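Local coordinates for protein reducing end xylose-releasing exo-oligoxylanase (Bacillus halodurans, PDB 1WU4) that hydrolyses xylooligosaccharides of three or more units, releasing xylose from the reducing end with inversion of anomeric configuration, at residues Leu17-Arg31 with Val335-Trp348. The protein carries 1 engineered substitution. Residues are numbered along the deposited sequence; the frame is centred on the assembly and turned at random.
Sequences LFKEFGYSEAEIQER and VDGPYAKANVDLFW. With NI (nickel (II) ion), chain B.
In W348, CG stands anti to the backbone N (chi1 -174°), which carries the indole out from helix 340-348 toward R31; R31's CG is also anti, and its chain bends at chi2 to lie over one indole face. The evidence for a cation-pi contact is that R31 CZ stands 4.6 Å from the centroid of the five-membered ring of W348, almost straight above it. R31 NH1 and NH2 both donate to W348 O, at 3.0 and 2.8 Å; both bonds run nearly in the guanidinium plane, but NH1 arrives on a carbonyl lone pair and NH2 from above the carbonyl plane. Y23 takes the opposite indole face in an offset stack: the Y23 ring and the five-membered ring of W348 have centroids 4.2 Å apart and planes at 27°. Y23 OH donates to D345 OD1 at 2.6 Å, on the anti side and tilted out of the carboxylate plane, and D345 OD2 uses its syn lone pair for K341 NZ, so one carboxylate joins the tyrosine to a salt bridge. The indole edge points at the face of F18 with planes at 74°, completing an aromatic cluster. An alanine in place of W348 would probably leave the facing surfaces of Y23 and R31 without the ring between them and open a gap beside F18 and I28. Farther along, K341 CD lies over the F21 ring in a CH-pi contact, 4.0 Å from its centroid, and V344 puts CG1 against F18 and CG2 against F21. G22, at positive phi, closes helix 17-20 in a Schellman motif just before Y23. E27 OE2 and E30 OE1 bind a nickel ion. Within this (alpha/alpha)6 barrel, the contact joins helices 17-20 and 25-40 to helix 340-348; helix 358-372 packs on F18, R31 and F347, and helix 320-329 also borders F347.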
ATOM      1  N   LEU A  17     -14.107 -12.671  -3.086  1.00 11.51           N
ATOM      2  CA  LEU A  17     -14.662 -12.952  -1.775  1.00 11.80           C
ATOM      3  C   LEU A  17     -16.065 -12.392  -1.601  1.00 10.72           C
ATOM      4  O   LEU A  17     -16.883 -12.990  -0.911  1.00 12.51           O
ATOM      5  CB  LEU A  17     -13.725 -12.435  -0.677  1.00 12.67           C
ATOM      6  CG  LEU A  17     -13.991 -12.973   0.736  1.00 10.80           C
ATOM      7  CD1 LEU A  17     -14.099 -14.497   0.720  1.00 14.97           C
ATOM      8  CD2 LEU A  17     -12.869 -12.524   1.661  1.00 12.20           C
ATOM      9  N   PHE A  18     -16.355 -11.248  -2.218  1.00 10.07           N
ATOM     10  CA  PHE A  18     -17.702 -10.693  -2.116  1.00  9.98           C
ATOM     11  C   PHE A  18     -18.692 -11.733  -2.642  1.00 12.18           C
ATOM     12  O   PHE A  18     -19.721 -12.006  -2.020  1.00 11.89           O
ATOM     13  CB  PHE A  18     -17.862  -9.426  -2.971  1.00  9.63           C
ATOM     14  CG  PHE A  18     -17.240  -8.188  -2.384  1.00  9.98           C
ATOM     15  CD1 PHE A  18     -17.529  -7.780  -1.087  1.00  9.88           C
ATOM     16  CD2 PHE A  18     -16.421  -7.384  -3.170  1.00 10.37           C
ATOM     17  CE1 PHE A  18     -17.012  -6.583  -0.581  1.00 10.15           C
ATOM     18  CE2 PHE A  18     -15.901  -6.189  -2.678  1.00 11.05           C
ATOM     19  CZ  PHE A  18     -16.197  -5.785  -1.385  1.00 10.44           C
ATOM     20  N   LYS A  19     -18.379 -12.303  -3.801  1.00 11.92           N
ATOM     21  CA  LYS A  19     -19.249 -13.292  -4.426  1.00 11.94           C
ATOM     22  C   LYS A  19     -19.381 -14.547  -3.573  1.00 13.77           C
ATOM     23  O   LYS A  19     -20.479 -15.082  -3.406  1.00 14.27           O
ATOM     24  CB  LYS A  19     -18.713 -13.655  -5.812  1.00 12.14           C
ATOM     25  CG  LYS A  19     -19.576 -14.641  -6.585  1.00 16.27           C
ATOM     26  CD  LYS A  19     -19.014 -14.873  -7.979  1.00 21.68           C
ATOM     27  CE  LYS A  19     -19.829 -15.902  -8.743  1.00 26.79           C
ATOM     28  NZ  LYS A  19     -19.794 -17.233  -8.077  1.00 31.76           N
ATOM     29  N   GLU A  20     -18.264 -15.015  -3.029  1.00 13.14           N
ATOM     30  CA  GLU A  20     -18.285 -16.208  -2.199  1.00 13.70           C
ATOM     31  C   GLU A  20     -19.099 -15.981  -0.929  1.00 16.06           C
ATOM     32  O   GLU A  20     -19.629 -16.930  -0.345  1.00 18.39           O
ATOM     33  CB  GLU A  20     -16.854 -16.641  -1.862  1.00 16.09           C
ATOM     34  CG  GLU A  20     -16.094 -17.157  -3.081  1.00 20.53           C
ATOM     35  CD  GLU A  20     -14.721 -17.713  -2.750  1.00 22.85           C
ATOM     36  OE1 GLU A  20     -14.049 -18.210  -3.680  1.00 25.35           O
ATOM     37  OE2 GLU A  20     -14.313 -17.657  -1.569  1.00 22.48           O
ATOM     38  N   PHE A  21     -19.216 -14.723  -0.513  1.00 12.25           N
ATOM     39  CA  PHE A  21     -19.982 -14.383   0.680  1.00 13.12           C
ATOM     40  C   PHE A  21     -21.436 -13.999   0.394  1.00 13.58           C
ATOM     41  O   PHE A  21     -22.118 -13.448   1.259  1.00 18.16           O
ATOM     42  CB  PHE A  21     -19.288 -13.267   1.474  1.00 14.97           C
ATOM     43  CG  PHE A  21     -18.114 -13.739   2.298  1.00 13.65           C
ATOM     44  CD1 PHE A  21     -17.890 -15.099   2.514  1.00 15.13           C
ATOM     45  CD2 PHE A  21     -17.247 -12.821   2.886  1.00 13.98           C
ATOM     46  CE1 PHE A  21     -16.825 -15.533   3.302  1.00 15.69           C
ATOM     47  CE2 PHE A  21     -16.180 -13.246   3.676  1.00 12.90           C
ATOM     48  CZ  PHE A  21     -15.969 -14.604   3.884  1.00 15.18           C
ATOM     49  N   GLY A  22     -21.905 -14.268  -0.821  1.00 13.83           N
ATOM     50  CA  GLY A  22     -23.297 -13.990  -1.136  1.00 13.24           C
ATOM     51  C   GLY A  22     -23.690 -12.808  -2.001  1.00 16.19           C
ATOM     52  O   GLY A  22     -24.843 -12.724  -2.425  1.00 17.43           O
ATOM     53  N   TYR A  23     -22.767 -11.890  -2.263  1.00 13.21           N
ATOM     54  CA  TYR A  23     -23.079 -10.730  -3.094  1.00 11.98           C
ATOM     55  C   TYR A  23     -23.143 -11.146  -4.562  1.00 12.23           C
ATOM     56  O   TYR A  23     -22.374 -11.998  -5.006  1.00 13.91           O
ATOM     57  CB  TYR A  23     -22.023  -9.649  -2.869  1.00 11.39           C
ATOM     58  CG  TYR A  23     -22.107  -9.057  -1.482  1.00 12.20           C
ATOM     59  CD1 TYR A  23     -23.042  -8.067  -1.185  1.00 13.56           C
ATOM     60  CD2 TYR A  23     -21.296  -9.529  -0.448  1.00 11.63           C
ATOM     61  CE1 TYR A  23     -23.174  -7.563   0.106  1.00 13.62           C
ATOM     62  CE2 TYR A  23     -21.422  -9.030   0.847  1.00 12.36           C
ATOM     63  CZ  TYR A  23     -22.364  -8.050   1.116  1.00 11.74           C
ATOM     64  OH  TYR A  23     -22.510  -7.560   2.393  1.00 13.81           O
ATOM     65  N   SER A  24     -24.067 -10.558  -5.317  1.00 12.24           N
ATOM     66  CA  SER A  24     -24.212 -10.917  -6.726  1.00 12.37           C
ATOM     67  C   SER A  24     -23.133 -10.290  -7.600  1.00 14.76           C
ATOM     68  O   SER A  24     -22.635  -9.202  -7.306  1.00 12.35           O
ATOM     69  CB  SER A  24     -25.590 -10.503  -7.247  1.00 14.22           C
ATOM     70  OG  SER A  24     -25.672  -9.099  -7.429  1.00 15.69           O
ATOM     71  N   GLU A  25     -22.779 -10.980  -8.680  1.00 16.52           N
ATOM     72  CA  GLU A  25     -21.757 -10.490  -9.596  1.00 15.17           C
ATOM     73  C   GLU A  25     -22.110  -9.105 -10.124  1.00 13.39           C
ATOM     74  O   GLU A  25     -21.250  -8.230 -10.218  1.00 13.43           O
ATOM     75  CB  GLU A  25     -21.593 -11.447 -10.780  1.00 20.99           C
ATOM     76  CG  GLU A  25     -22.842 -11.568 -11.645  1.00 27.45           C
ATOM     77  CD  GLU A  25     -22.558 -12.154 -13.017  1.00 30.93           C
ATOM     78  OE1 GLU A  25     -21.787 -11.531 -13.782  1.00 33.82           O
ATOM     79  OE2 GLU A  25     -23.107 -13.231 -13.332  1.00 34.37           O
ATOM     80  N   ALA A  26     -23.378  -8.911 -10.473  1.00 12.01           N
ATOM     81  CA  ALA A  26     -23.834  -7.632 -11.006  1.00 10.23           C
ATOM     82  C   ALA A  26     -23.639  -6.487 -10.017  1.00 11.84           C
ATOM     83  O   ALA A  26     -23.131  -5.424 -10.382  1.00 13.32           O
ATOM     84  CB  ALA A  26     -25.304  -7.730 -11.408  1.00 13.32           C
ATOM     85  N   GLU A  27     -24.042  -6.695  -8.768  1.00 11.51           N
ATOM     86  CA  GLU A  27     -23.895  -5.649  -7.764  1.00 10.79           C
ATOM     87  C   GLU A  27     -22.432  -5.389  -7.417  1.00 11.18           C
ATOM     88  O   GLU A  27     -22.054  -4.257  -7.116  1.00 11.18           O
ATOM     89  CB  GLU A  27     -24.707  -5.999  -6.515  1.00 11.56           C
ATOM     90  CG  GLU A  27     -26.219  -5.884  -6.734  1.00 10.63           C
ATOM     91  CD  GLU A  27     -26.643  -4.480  -7.150  1.00 12.94           C
ATOM     92  OE1 GLU A  27     -26.388  -3.527  -6.387  1.00 12.80           O
ATOM     93  OE2 GLU A  27     -27.232  -4.326  -8.241  1.00 10.90           O
ATOM     94  N   ILE A  28     -21.607  -6.432  -7.467  1.00  9.73           N
ATOM     95  CA  ILE A  28     -20.184  -6.281  -7.185  1.00 10.63           C
ATOM     96  C   ILE A  28     -19.556  -5.437  -8.296  1.00 10.17           C
ATOM     97  O   ILE A  28     -18.817  -4.490  -8.021  1.00 10.93           O
ATOM     98  CB  ILE A  28     -19.484  -7.657  -7.118  1.00 10.57           C
ATOM     99  CG1 ILE A  28     -20.002  -8.439  -5.911  1.00 10.73           C
ATOM    100  CG2 ILE A  28     -17.971  -7.479  -7.012  1.00 10.39           C
ATOM    101  CD1 ILE A  28     -19.625  -9.909  -5.921  1.00 11.63           C
ATOM    102  N   GLN A  29     -19.855  -5.777  -9.547  1.00 10.79           N
ATOM    103  CA  GLN A  29     -19.320  -5.025 -10.682  1.00 12.14           C
ATOM    104  C   GLN A  29     -19.711  -3.556 -10.565  1.00 12.79           C
ATOM    105  O   GLN A  29     -18.888  -2.663 -10.760  1.00 12.50           O
ATOM    106  CB  GLN A  29     -19.853  -5.588 -12.009  1.00 13.85           C
ATOM    107  CG  GLN A  29     -19.669  -4.640 -13.198  1.00 18.37           C
ATOM    108  CD  GLN A  29     -20.131  -5.226 -14.527  1.00 19.28           C
ATOM    109  OE1 GLN A  29     -21.055  -6.041 -14.581  1.00 15.70           O
ATOM    110  NE2 GLN A  29     -19.498  -4.793 -15.612  1.00 22.29           N
ATOM    111  N   GLU A  30     -20.976  -3.316 -10.248  1.00 10.54           N
ATOM    112  CA  GLU A  30     -21.491  -1.961 -10.112  1.00 10.34           C
ATOM    113  C   GLU A  30     -20.807  -1.191  -8.983  1.00 11.75           C
ATOM    114  O   GLU A  30     -20.446  -0.026  -9.142  1.00 11.43           O
ATOM    115  CB  GLU A  30     -23.002  -2.019  -9.867  1.00 10.88           C
ATOM    116  CG  GLU A  30     -23.657  -0.685  -9.572  1.00 11.88           C
ATOM    117  CD  GLU A  30     -25.157  -0.812  -9.382  1.00 11.94           C
ATOM    118  OE1 GLU A  30     -25.603  -1.868  -8.883  1.00 11.67           O
ATOM    119  OE2 GLU A  30     -25.881   0.146  -9.719  1.00 14.23           O
ATOM    120  N   ARG A  31     -20.625  -1.854  -7.846  1.00 10.26           N
ATOM    121  CA  ARG A  31     -20.011  -1.230  -6.684  1.00 10.17           C
ATOM    122  C   ARG A  31     -18.545  -0.871  -6.922  1.00 11.06           C
ATOM    123  O   ARG A  31     -18.090   0.200  -6.518  1.00 11.52           O
ATOM    124  CB  ARG A  31     -20.152  -2.162  -5.478  1.00  9.34           C
ATOM    125  CG  ARG A  31     -19.705  -1.569  -4.158  1.00 12.97           C
ATOM    126  CD  ARG A  31     -20.460  -0.292  -3.797  1.00 12.69           C
ATOM    127  NE  ARG A  31     -20.061   0.153  -2.469  1.00 14.74           N
ATOM    128  CZ  ARG A  31     -20.513  -0.375  -1.337  1.00 12.07           C
ATOM    129  NH1 ARG A  31     -21.403  -1.361  -1.363  1.00 12.58           N
ATOM    130  NH2 ARG A  31     -20.033   0.046  -0.175  1.00 14.90           N
ATOM    131  N   VAL A 335     -10.474 -16.651   5.015  1.00 10.89           N
ATOM    132  CA  VAL A 335     -11.806 -16.729   4.430  1.00 11.45           C
ATOM    133  C   VAL A 335     -12.821 -17.503   5.268  1.00 16.27           C
ATOM    134  O   VAL A 335     -14.025 -17.269   5.160  1.00 16.89           O
ATOM    135  CB  VAL A 335     -11.750 -17.333   3.011  1.00 14.96           C
ATOM    136  CG1 VAL A 335     -10.858 -16.478   2.122  1.00 15.86           C
ATOM    137  CG2 VAL A 335     -11.236 -18.755   3.067  1.00 19.03           C
ATOM    138  N   ASP A 336     -12.337 -18.418   6.102  1.00 14.92           N
ATOM    139  CA  ASP A 336     -13.218 -19.209   6.958  1.00 15.64           C
ATOM    140  C   ASP A 336     -13.167 -18.722   8.401  1.00 16.60           C
ATOM    141  O   ASP A 336     -13.663 -19.390   9.309  1.00 19.25           O
ATOM    142  CB  ASP A 336     -12.826 -20.688   6.905  1.00 19.96           C
ATOM    143  CG  ASP A 336     -12.994 -21.286   5.524  1.00 24.69           C
ATOM    144  OD1 ASP A 336     -14.114 -21.214   4.975  1.00 30.54           O
ATOM    145  OD2 ASP A 336     -12.008 -21.835   4.986  1.00 31.04           O
ATOM    146  N   GLY A 337     -12.563 -17.556   8.609  1.00 13.40           N
ATOM    147  CA  GLY A 337     -12.457 -17.001   9.946  1.00 12.09           C
ATOM    148  C   GLY A 337     -13.816 -16.700  10.546  1.00 12.53           C
ATOM    149  O   GLY A 337     -14.772 -16.440   9.818  1.00 13.80           O
ATOM    150  N   PRO A 338     -13.934 -16.716  11.879  1.00 12.05           N
ATOM    151  CA  PRO A 338     -15.213 -16.442  12.541  1.00 11.32           C
ATOM    152  C   PRO A 338     -15.813 -15.057  12.287  1.00 12.06           C
ATOM    153  O   PRO A 338     -17.026 -14.881  12.388  1.00 12.16           O
ATOM    154  CB  PRO A 338     -14.896 -16.688  14.019  1.00 15.13           C
ATOM    155  CG  PRO A 338     -13.431 -16.390  14.117  1.00 18.29           C
ATOM    156  CD  PRO A 338     -12.881 -17.016  12.867  1.00 11.62           C
ATOM    157  N   TYR A 339     -14.978 -14.083  11.941  1.00 12.71           N
ATOM    158  CA  TYR A 339     -15.456 -12.722  11.706  1.00 10.99           C
ATOM    159  C   TYR A 339     -15.246 -12.244  10.275  1.00 10.19           C
ATOM    160  O   TYR A 339     -15.532 -11.085   9.962  1.00 11.01           O
ATOM    161  CB  TYR A 339     -14.741 -11.758  12.655  1.00 12.82           C
ATOM    162  CG  TYR A 339     -14.655 -12.277  14.070  1.00 12.61           C
ATOM    163  CD1 TYR A 339     -15.743 -12.189  14.936  1.00 16.02           C
ATOM    164  CD2 TYR A 339     -13.498 -12.906  14.526  1.00 13.93           C
ATOM    165  CE1 TYR A 339     -15.680 -12.720  16.228  1.00 14.82           C
ATOM    166  CE2 TYR A 339     -13.423 -13.440  15.808  1.00 13.85           C
ATOM    167  CZ  TYR A 339     -14.517 -13.343  16.653  1.00 15.28           C
ATOM    168  OH  TYR A 339     -14.448 -13.884  17.917  1.00 16.26           O
ATOM    169  N   ALA A 340     -14.757 -13.122   9.409  1.00 10.86           N
ATOM    170  CA  ALA A 340     -14.486 -12.750   8.021  1.00 13.77           C
ATOM    171  C   ALA A 340     -15.701 -12.176   7.299  1.00 12.12           C
ATOM    172  O   ALA A 340     -15.631 -11.094   6.711  1.00 13.69           O
ATOM    173  CB  ALA A 340     -13.941 -13.952   7.259  1.00 15.39           C
ATOM    174  N   LYS A 341     -16.808 -12.908   7.339  1.00 13.48           N
ATOM    175  CA  LYS A 341     -18.052 -12.493   6.698  1.00 14.96           C
ATOM    176  C   LYS A 341     -18.556 -11.171   7.272  1.00 13.57           C
ATOM    177  O   LYS A 341     -18.949 -10.266   6.531  1.00 13.15           O
ATOM    178  CB  LYS A 341     -19.111 -13.581   6.899  1.00 17.84           C
ATOM    179  CG  LYS A 341     -20.495 -13.278   6.341  1.00 25.08           C
ATOM    180  CD  LYS A 341     -20.537 -13.382   4.829  1.00 27.33           C
ATOM    181  CE  LYS A 341     -21.974 -13.505   4.334  1.00 28.39           C
ATOM    182  NZ  LYS A 341     -22.828 -12.372   4.782  1.00 30.74           N
ATOM    183  N   ALA A 342     -18.539 -11.057   8.596  1.00 11.24           N
ATOM    184  CA  ALA A 342     -19.005  -9.844   9.252  1.00 12.16           C
ATOM    185  C   ALA A 342     -18.208  -8.627   8.802  1.00  9.07           C
ATOM    186  O   ALA A 342     -18.772  -7.560   8.573  1.00 10.93           O
ATOM    187  CB  ALA A 342     -18.922  -9.995  10.769  1.00 13.45           C
ATOM    188  N   ASN A 343     -16.896  -8.784   8.665  1.00  9.94           N
ATOM    189  CA  ASN A 343     -16.063  -7.667   8.241  1.00 11.16           C
ATOM    190  C   ASN A 343     -16.348  -7.254   6.807  1.00  9.86           C
ATOM    191  O   ASN A 343     -16.424  -6.062   6.505  1.00 10.66           O
ATOM    192  CB  ASN A 343     -14.587  -8.015   8.421  1.00 10.50           C
ATOM    193  CG  ASN A 343     -14.090  -7.693   9.809  1.00  9.73           C
ATOM    194  OD1 ASN A 343     -13.599  -6.594  10.064  1.00 11.13           O
ATOM    195  ND2 ASN A 343     -14.237  -8.644  10.729  1.00 10.08           N
ATOM    196  N   VAL A 344     -16.510  -8.230   5.920  1.00 10.13           N
ATOM    197  CA  VAL A 344     -16.809  -7.921   4.529  1.00 10.88           C
ATOM    198  C   VAL A 344     -18.177  -7.239   4.452  1.00 11.94           C
ATOM    199  O   VAL A 344     -18.355  -6.284   3.695  1.00 10.89           O
ATOM    200  CB  VAL A 344     -16.783  -9.201   3.655  1.00 10.10           C
ATOM    201  CG1 VAL A 344     -17.314  -8.904   2.255  1.00 13.34           C
ATOM    202  CG2 VAL A 344     -15.355  -9.727   3.565  1.00 11.37           C
ATOM    203  N   ASP A 345     -19.138  -7.708   5.246  1.00 10.81           N
ATOM    204  CA  ASP A 345     -20.466  -7.096   5.244  1.00 10.70           C
ATOM    205  C   ASP A 345     -20.404  -5.669   5.779  1.00 10.65           C
ATOM    206  O   ASP A 345     -21.060  -4.768   5.251  1.00 11.77           O
ATOM    207  CB  ASP A 345     -21.457  -7.899   6.097  1.00 13.03           C
ATOM    208  CG  ASP A 345     -21.863  -9.211   5.452  1.00 14.40           C
ATOM    209  OD1 ASP A 345     -21.772  -9.335   4.214  1.00 13.88           O
ATOM    210  OD2 ASP A 345     -22.294 -10.120   6.193  1.00 17.51           O
ATOM    211  N   LEU A 346     -19.618  -5.458   6.831  1.00  9.66           N
ATOM    212  CA  LEU A 346     -19.490  -4.127   7.413  1.00  9.81           C
ATOM    213  C   LEU A 346     -18.963  -3.163   6.357  1.00 11.66           C
ATOM    214  O   LEU A 346     -19.479  -2.059   6.195  1.00 10.45           O
ATOM    215  CB  LEU A 346     -18.536  -4.154   8.614  1.00 10.60           C
ATOM    216  CG  LEU A 346     -18.286  -2.810   9.308  1.00 10.94           C
ATOM    217  CD1 LEU A 346     -19.602  -2.245   9.830  1.00 12.82           C
ATOM    218  CD2 LEU A 346     -17.291  -2.992  10.447  1.00 11.93           C
ATOM    219  N   PHE A 347     -17.932  -3.594   5.638  1.00  9.83           N
ATOM    220  CA  PHE A 347     -17.327  -2.781   4.591  1.00  9.52           C
ATOM    221  C   PHE A 347     -18.344  -2.475   3.492  1.00 10.06           C
ATOM    222  O   PHE A 347     -18.456  -1.332   3.039  1.00  9.99           O
ATOM    223  CB  PHE A 347     -16.106  -3.515   4.023  1.00  9.38           C
ATOM    224  CG  PHE A 347     -15.434  -2.809   2.876  1.00  9.24           C
ATOM    225  CD1 PHE A 347     -15.143  -1.448   2.941  1.00 10.44           C
ATOM    226  CD2 PHE A 347     -15.058  -3.520   1.741  1.00  8.42           C
ATOM    227  CE1 PHE A 347     -14.482  -0.807   1.885  1.00 10.18           C
ATOM    228  CE2 PHE A 347     -14.396  -2.891   0.683  1.00  9.59           C
ATOM    229  CZ  PHE A 347     -14.109  -1.530   0.759  1.00 10.33           C
ATOM    230  N   TRP A 348     -19.101  -3.483   3.070  1.00 10.34           N
ATOM    231  CA  TRP A 348     -20.103  -3.272   2.033  1.00 11.11           C
ATOM    232  C   TRP A 348     -21.112  -2.213   2.472  1.00 12.91           C
ATOM    233  O   TRP A 348     -21.562  -1.395   1.667  1.00 11.89           O
ATOM    234  CB  TRP A 348     -20.830  -4.584   1.717  1.00 11.04           C
ATOM    235  CG  TRP A 348     -21.780  -4.474   0.558  1.00 10.14           C
ATOM    236  CD1 TRP A 348     -23.084  -4.069   0.593  1.00 13.41           C
ATOM    237  CD2 TRP A 348     -21.481  -4.749  -0.815  1.00 11.12           C
ATOM    238  NE1 TRP A 348     -23.617  -4.076  -0.675  1.00 13.22           N
ATOM    239  CE2 TRP A 348     -22.655  -4.489  -1.558  1.00 11.53           C
ATOM    240  CE3 TRP A 348     -20.335  -5.189  -1.491  1.00 12.09           C
ATOM    241  CZ2 TRP A 348     -22.716  -4.656  -2.948  1.00 12.79           C
ATOM    242  CZ3 TRP A 348     -20.396  -5.356  -2.873  1.00 12.30           C
ATOM    243  CH2 TRP A 348     -21.581  -5.089  -3.585  1.00 12.11           C
TER
HETATM  244 NI    NI B1400     -27.429  -2.427  -8.686  1.00 10.20          NI